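PDB 5C2V: hydrazine synthase beta subunit from Candidatus Kuenenia stuttgartiensis, which forms part of the complex that condenses nitric oxide with ammonium to hydrazine, and may modulate passage of the hydroxylamine intermediate between the gamma and alpha active sites. Local coordinates for the interface of chains A and B. Residues are numbered along the deposited sequence; one frame, centred on the assembly and turned at random. Chains: chain A, Hydrazine synthase beta subunit; chain B, Hydrazine synthase gamma subunit.

The interface of chains A and B. Residues chain A 168, 190-191, 211, 225-226; chain B 65-66, 74, 76, 78.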
# COMPACT_ATOMS: atom_id res chain seq x y z
N ARG A 168 -36.87 -18.41 19.21
CA ARG A 168 -37.24 -18.68 20.59
C ARG A 168 -37.19 -17.37 21.35
O ARG A 168 -36.29 -16.55 21.13
CB ARG A 168 -36.30 -19.73 21.20
CG ARG A 168 -36.37 -21.08 20.49
CD ARG A 168 -35.48 -22.12 21.16
NE ARG A 168 -35.25 -23.27 20.29
CZ ARG A 168 -35.36 -24.54 20.67
NH1 ARG A 168 -35.72 -24.83 21.92
NH2 ARG A 168 -35.12 -25.52 19.81
N SER A 190 -31.50 -21.43 19.80
CA SER A 190 -31.95 -22.71 20.33
C SER A 190 -31.29 -22.96 21.68
O SER A 190 -30.27 -22.35 21.98
CB SER A 190 -31.64 -23.85 19.35
OG SER A 190 -30.25 -24.09 19.27
N ASN A 191 -31.87 -23.86 22.47
CA ASN A 191 -31.29 -24.24 23.75
C ASN A 191 -31.03 -23.09 24.72
O ASN A 191 -29.90 -22.89 25.15
CB ASN A 191 -29.97 -25.00 23.53
CG ASN A 191 -30.12 -26.20 22.62
OD1 ASN A 191 -31.16 -26.87 22.63
ND2 ASN A 191 -29.09 -26.48 21.83
N PRO A 211 -28.07 -22.17 15.61
CA PRO A 211 -27.96 -23.17 14.55
C PRO A 211 -27.98 -22.51 13.18
O PRO A 211 -28.65 -21.49 13.03
CB PRO A 211 -29.21 -24.05 14.75
CG PRO A 211 -30.08 -23.32 15.77
CD PRO A 211 -29.47 -21.98 16.03
N VAL A 225 -22.44 -25.24 11.48
CA VAL A 225 -23.61 -25.90 12.03
C VAL A 225 -24.12 -25.15 13.25
O VAL A 225 -25.23 -24.62 13.24
CB VAL A 225 -23.31 -27.37 12.41
CG1 VAL A 225 -24.55 -28.03 12.98
CG2 VAL A 225 -22.81 -28.13 11.19
N PHE A 226 -23.30 -25.10 14.29
CA PHE A 226 -23.65 -24.37 15.50
C PHE A 226 -22.62 -23.30 15.85
O PHE A 226 -21.41 -23.52 15.73
CB PHE A 226 -23.80 -25.32 16.69
CG PHE A 226 -25.16 -25.93 16.81
CD1 PHE A 226 -26.23 -25.18 17.26
CD2 PHE A 226 -25.37 -27.26 16.48
CE1 PHE A 226 -27.49 -25.75 17.38
CE2 PHE A 226 -26.62 -27.83 16.60
CZ PHE A 226 -27.68 -27.07 17.04
N SER B 65 -26.87 -31.05 21.69
CA SER B 65 -27.26 -29.81 21.05
C SER B 65 -28.47 -30.05 20.14
O SER B 65 -29.23 -29.13 19.85
CB SER B 65 -26.09 -29.22 20.26
OG SER B 65 -25.01 -28.91 21.12
N CYS B 66 -28.64 -31.30 19.73
CA CYS B 66 -29.73 -31.70 18.84
C CYS B 66 -30.82 -32.48 19.58
O CYS B 66 -31.99 -32.08 19.59
CB CYS B 66 -29.19 -32.54 17.68
SG CYS B 66 -28.49 -31.56 16.32
N THR B 74 -34.63 -31.43 20.27
CA THR B 74 -34.85 -29.99 20.23
C THR B 74 -35.86 -29.56 19.17
O THR B 74 -36.28 -28.41 19.13
CB THR B 74 -33.53 -29.23 19.98
OG1 THR B 74 -32.89 -29.75 18.80
CG2 THR B 74 -32.59 -29.39 21.16
N LEU B 76 -35.15 -29.41 16.10
CA LEU B 76 -34.39 -28.77 15.03
C LEU B 76 -34.36 -29.64 13.77
O LEU B 76 -34.13 -30.84 13.84
CB LEU B 76 -32.96 -28.48 15.49
CG LEU B 76 -32.78 -27.34 16.50
CD1 LEU B 76 -31.35 -27.28 16.99
CD2 LEU B 76 -33.20 -26.01 15.89
N TRP B 78 -32.71 -30.54 10.15
CA TRP B 78 -31.40 -30.44 9.51
C TRP B 78 -31.38 -31.06 8.12
O TRP B 78 -32.22 -31.89 7.78
CB TRP B 78 -30.35 -31.12 10.38
CG TRP B 78 -30.25 -30.56 11.75
CD1 TRP B 78 -30.82 -31.05 12.89
CD2 TRP B 78 -29.54 -29.38 12.14
NE1 TRP B 78 -30.51 -30.25 13.96
CE2 TRP B 78 -29.72 -29.22 13.52
CE3 TRP B 78 -28.76 -28.44 11.45
CZ2 TRP B 78 -29.16 -28.16 14.23
CZ3 TRP B 78 -28.21 -27.40 12.15
CH2 TRP B 78 -28.41 -27.26 13.53
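A:Phe226, at the start of strand 226-234 of the beta-propeller subunit, meets B:Trp78 and B:Leu76 at the haem-binding CXXCH motif of the gamma subunit, which supplies B:Ser65 and B:Cys66. The two aromatic rings pack edge to face, their planes 61° apart. The CZ2–CH2 edge of the indole lies against the phenyl face near its CZ and CE2 rim, with A:Phe226 CZ 3.4 Å from B:Trp78 CZ2. A:Val225 and A:Pro211 come to the benzo ring from opposite sides of its plane, both near the rim. The proline brings CB to 3.5 Å from B:Trp78 CH2. The valine points methyl CG1, anti to its backbone N (chi1 180°), at B:Trp78 CZ3, 3.8 Å away. B:Leu76 reaches A:Phe226 tip to tip, its methyl CD1 3.7 Å from A:Phe226 CZ. B:Ser65 CB lies over the phenyl face opposite the indole, toward the rim.

Polar contacts flank this apolar core and are weak. The amide A:Asn191 ND2 donates to the backbone B:Ser65 O at 3.3 Å, almost straight at the hydrogen (178°). The guanidinium A:Arg168 NH2 makes a weak, bent hydrogen bond to the backbone B:Thr74 O at 3.2 Å. Within the gamma subunit, the hydroxyl B:Thr74 OG1 gives a 2.6 Å hydrogen bond to a lone pair of B:Cys66 O. This ties the B:Thr74 loop to the haem-linked cysteine. The patch joins the beta and gamma subunits within the hydrazine synthase heterotrimer, next to a haem c attachment site.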